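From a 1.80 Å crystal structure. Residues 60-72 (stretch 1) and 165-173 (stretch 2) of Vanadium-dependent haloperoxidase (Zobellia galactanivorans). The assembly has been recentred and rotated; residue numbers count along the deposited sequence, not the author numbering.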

# COMPACT_ATOMS: atom_id res chain seq x y z
N PRO A 60 3.51 -4.44 5.12
CA PRO A 60 4.60 -4.11 4.20
C PRO A 60 4.73 -5.05 2.99
O PRO A 60 4.99 -4.58 1.87
CB PRO A 60 5.90 -4.22 5.07
CG PRO A 60 5.46 -4.77 6.39
CD PRO A 60 3.97 -4.75 6.49
N VAL A 61 4.53 -6.35 3.21
CA VAL A 61 4.67 -7.35 2.12
C VAL A 61 3.56 -7.12 1.04
O VAL A 61 3.83 -7.23 -0.17
CB VAL A 61 4.63 -8.80 2.65
CG1 VAL A 61 4.59 -9.78 1.50
CG2 VAL A 61 5.85 -9.04 3.51
N ALA A 62 2.36 -6.73 1.49
CA ALA A 62 1.25 -6.41 0.58
C ALA A 62 1.63 -5.29 -0.40
O ALA A 62 1.27 -5.34 -1.56
CB ALA A 62 0.02 -6.01 1.41
N SER A 63 2.45 -4.31 0.04
CA SER A 63 2.81 -3.18 -0.82
C SER A 63 3.70 -3.59 -1.98
O SER A 63 3.63 -3.09 -3.10
CB SER A 63 3.44 -2.04 -0.03
OG SER A 63 4.69 -2.42 0.50
N ARG A 64 4.47 -4.63 -1.74
CA ARG A 64 5.39 -5.16 -2.74
C ARG A 64 4.54 -5.93 -3.83
O ARG A 64 4.78 -5.88 -5.02
CB ARG A 64 6.40 -6.07 -2.06
CG ARG A 64 7.37 -6.78 -2.98
CD ARG A 64 8.47 -7.57 -2.21
NE ARG A 64 9.38 -8.21 -3.14
CZ ARG A 64 9.28 -9.38 -3.70
NH1 ARG A 64 8.24 -10.18 -3.47
NH2 ARG A 64 10.24 -9.75 -4.50
N ILE A 65 3.54 -6.66 -3.37
CA ILE A 65 2.58 -7.42 -4.24
C ILE A 65 1.80 -6.50 -5.19
O ILE A 65 1.59 -6.83 -6.33
CB ILE A 65 1.64 -8.24 -3.35
CG1 ILE A 65 2.48 -9.33 -2.64
CG2 ILE A 65 0.60 -8.93 -4.23
CD1 ILE A 65 1.72 -10.09 -1.57
N PHE A 66 1.40 -5.30 -4.74
CA PHE A 66 0.73 -4.33 -5.59
C PHE A 66 1.66 -3.66 -6.59
O PHE A 66 1.27 -3.47 -7.71
CB PHE A 66 0.06 -3.23 -4.74
CG PHE A 66 -1.17 -3.70 -4.05
CD1 PHE A 66 -2.21 -4.24 -4.75
CD2 PHE A 66 -1.31 -3.50 -2.70
CE1 PHE A 66 -3.35 -4.64 -4.09
CE2 PHE A 66 -2.41 -3.94 -2.01
CZ PHE A 66 -3.45 -4.52 -2.72
N ALA A 67 2.90 -3.36 -6.20
CA ALA A 67 3.75 -2.54 -7.04
C ALA A 67 4.31 -3.17 -8.30
O ALA A 67 4.20 -2.58 -9.37
CB ALA A 67 4.91 -1.99 -6.24
N TYR A 68 4.91 -4.35 -8.17
CA TYR A 68 5.56 -4.96 -9.29
C TYR A 68 4.63 -5.27 -10.50
O TYR A 68 5.00 -5.01 -11.64
CB TYR A 68 6.32 -6.22 -8.91
CG TYR A 68 7.64 -5.89 -8.26
CD1 TYR A 68 8.73 -5.38 -9.01
CD2 TYR A 68 7.83 -6.14 -6.94
CE1 TYR A 68 9.97 -5.11 -8.41
CE2 TYR A 68 9.05 -5.84 -6.30
CZ TYR A 68 10.12 -5.35 -7.04
OH TYR A 68 11.30 -5.11 -6.43
N PRO A 69 3.45 -5.83 -10.27
CA PRO A 69 2.59 -6.09 -11.40
C PRO A 69 2.11 -4.80 -12.10
O PRO A 69 1.99 -4.77 -13.32
CB PRO A 69 1.44 -6.84 -10.77
CG PRO A 69 2.04 -7.51 -9.54
CD PRO A 69 2.87 -6.38 -9.01
N ASN A 70 1.86 -3.74 -11.35
CA ASN A 70 1.58 -2.48 -11.99
C ASN A 70 2.71 -1.96 -12.80
O ASN A 70 2.49 -1.45 -13.94
CB ASN A 70 1.12 -1.43 -10.96
CG ASN A 70 -0.24 -1.74 -10.42
OD1 ASN A 70 -1.15 -2.23 -11.17
ND2 ASN A 70 -0.49 -1.29 -9.19
N VAL A 71 3.97 -2.05 -12.33
CA VAL A 71 5.10 -1.58 -13.10
C VAL A 71 5.17 -2.32 -14.42
O VAL A 71 5.45 -1.68 -15.47
CB VAL A 71 6.45 -1.67 -12.29
CG1 VAL A 71 7.68 -1.44 -13.12
CG2 VAL A 71 6.41 -0.70 -11.13
N ALA A 72 5.01 -3.66 -14.38
CA ALA A 72 5.00 -4.43 -15.63
C ALA A 72 3.97 -3.97 -16.68
O ALA A 72 4.30 -3.73 -17.85
CB ALA A 72 4.87 -5.94 -15.35
N GLU A 165 12.64 -10.99 -13.41
CA GLU A 165 14.03 -11.09 -13.15
C GLU A 165 14.50 -9.95 -12.23
O GLU A 165 15.32 -10.21 -11.38
CB GLU A 165 14.88 -11.07 -14.42
CG GLU A 165 14.72 -12.36 -15.17
CD GLU A 165 15.47 -12.36 -16.52
OE1 GLU A 165 16.45 -11.58 -16.70
OE2 GLU A 165 15.07 -13.18 -17.40
N TRP A 166 14.01 -8.73 -12.49
CA TRP A 166 14.35 -7.54 -11.71
C TRP A 166 13.75 -7.68 -10.30
O TRP A 166 14.48 -7.37 -9.31
CB TRP A 166 13.78 -6.32 -12.41
CG TRP A 166 13.78 -5.06 -11.63
CD1 TRP A 166 14.86 -4.36 -11.20
CD2 TRP A 166 12.65 -4.27 -11.43
NE1 TRP A 166 14.45 -3.20 -10.64
CE2 TRP A 166 13.08 -3.10 -10.76
CE3 TRP A 166 11.29 -4.46 -11.73
CZ2 TRP A 166 12.24 -2.11 -10.39
CZ3 TRP A 166 10.42 -3.45 -11.34
CH2 TRP A 166 10.94 -2.24 -10.74
N MET A 167 12.49 -8.12 -10.19
CA MET A 167 11.82 -8.21 -8.86
C MET A 167 12.55 -9.24 -7.98
O MET A 167 12.67 -9.10 -6.75
CB MET A 167 10.38 -8.69 -9.15
CG MET A 167 9.51 -9.25 -8.08
SD MET A 167 7.89 -9.65 -8.94
CE MET A 167 8.07 -11.44 -9.21
N ASN A 168 13.09 -10.27 -8.61
CA ASN A 168 13.81 -11.29 -7.90
C ASN A 168 15.22 -10.91 -7.44
O ASN A 168 15.89 -11.75 -6.82
CB ASN A 168 13.89 -12.61 -8.68
CG ASN A 168 12.53 -13.35 -8.75
OD1 ASN A 168 11.66 -13.22 -7.91
ND2 ASN A 168 12.36 -14.09 -9.78
N LYS A 169 15.67 -9.69 -7.72
CA LYS A 169 16.92 -9.19 -7.24
C LYS A 169 16.75 -8.11 -6.12
O LYS A 169 17.67 -7.42 -5.81
CB LYS A 169 17.67 -8.58 -8.42
CG LYS A 169 18.17 -9.62 -9.43
CD LYS A 169 18.80 -8.88 -10.59
CE LYS A 169 19.08 -9.73 -11.82
NZ LYS A 169 19.98 -10.86 -11.38
N ASP A 170 15.57 -8.02 -5.54
CA ASP A 170 15.24 -6.95 -4.61
C ASP A 170 15.48 -7.30 -3.12
O ASP A 170 15.15 -6.55 -2.22
CB ASP A 170 13.81 -6.48 -4.79
CG ASP A 170 12.76 -7.38 -4.16
OD1 ASP A 170 13.01 -8.54 -3.79
OD2 ASP A 170 11.60 -6.89 -4.09
N ASN A 171 16.09 -8.43 -2.86
CA ASN A 171 16.41 -8.87 -1.49
C ASN A 171 15.33 -9.46 -0.67
O ASN A 171 15.56 -9.93 0.47
CB ASN A 171 17.17 -7.81 -0.68
CG ASN A 171 18.24 -8.43 0.25
OD1 ASN A 171 18.96 -9.36 -0.12
ND2 ASN A 171 18.44 -7.82 1.38
N TYR A 172 14.12 -9.54 -1.22
CA TYR A 172 13.02 -10.14 -0.46
C TYR A 172 13.35 -11.61 -0.17
O TYR A 172 13.15 -12.11 0.92
CB TYR A 172 11.74 -10.10 -1.27
CG TYR A 172 10.57 -10.78 -0.67
CD1 TYR A 172 9.88 -10.16 0.36
CD2 TYR A 172 10.11 -12.01 -1.13
CE1 TYR A 172 8.79 -10.75 0.96
CE2 TYR A 172 8.98 -12.62 -0.56
CZ TYR A 172 8.36 -12.01 0.53
OH TYR A 172 7.28 -12.53 1.16
N ALA A 173 13.85 -12.31 -1.18
CA ALA A 173 14.02 -13.79 -0.97
C ALA A 173 15.02 -13.98 0.17
O ALA A 173 14.86 -14.87 0.96
CB ALA A 173 14.56 -14.49 -2.19

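Which face of the helix in stretch 1 meets stretch 2, and how does the contact begin? Four residues reach across: Val61, Arg64, Tyr68 and Val71, spaced three or four apart so that successive turns present them on one side. The buried surface totals 485 Å², counting both stretches. Val61 opens the series with a modest apolar contact at the rim of the Tyr172 ring. Its CG2 lies 4.3 Å from CE1 of Tyr172, near the ring plane, and its CG1 is 3.9 Å from Tyr172 OH. A short branched side chain fits here, where it adds a greasy surface beside the aromatic edge and leaves the ring face free for another partner.

What does that ring face receive? It takes the guanidinium of Arg64, which lies flat on Tyr172 with centres 4.1 Å apart and planes only 10° from parallel. The arginine gets there by extension: chi1, chi2 and chi3 are all t, so the CA-to-CB bond, which points toward stretch 2, is continued by a straight chain. With its face on the tyrosine, the guanidinium keeps its edge for polar partners. NE donates to Asp170 OD2 at 2.8 Å with a nearly linear angle of 169°, the shortest link of a salt bridge, and NH2 of Arg64 reaches Asp170 OD1 at 3.1 Å. A further, weak hydrogen bond runs from Arg64 NH2 to the backbone oxygen O of Met167, 3.4 Å away. Arginine suits this place because one flat cation can stack and donate in its own plane at once.

How is Asp170 held ready for this role? It closes the type I turn that starts at Met167, and its CA-to-CB bond points toward the helix. Its OD1 also accepts a hydrogen bond from Tyr172 N at 3.0 Å, so the same carboxylate that binds Arg64 ties down the backbone leading into the stacked tyrosine. One turn further along stretch 1, Tyr68 OH donates to Asp170 OD2 at 3.0 Å. The carboxylate therefore gathers two helix side chains, and the buried tyrosine hydroxyl has a polar partner.

What packs around the rest of Tyr68? This residue has 105 Å² covered by stretch 2, more than any other here, and its ring is used on both face and edge. Met167 lies over one face: its CG is 3.7 Å from the centroid of the Tyr68 ring and 10° off the normal, a CH-pi contact, while the sulfur sits obliquely. The flexible methionine chain can follow the flat ring closely. The edge of Tyr68 points at the face of Trp166, the planes inclined at 79°, with CE1 of Tyr68 3.4 Å from CZ3 of Trp166. The indole starts from a sideways CA-to-CB bond, but its end comes nearer the helix. There Val71 completes the walk, its CG1 3.8 Å from Trp166 CZ3, adding apolar cover to the tryptophan.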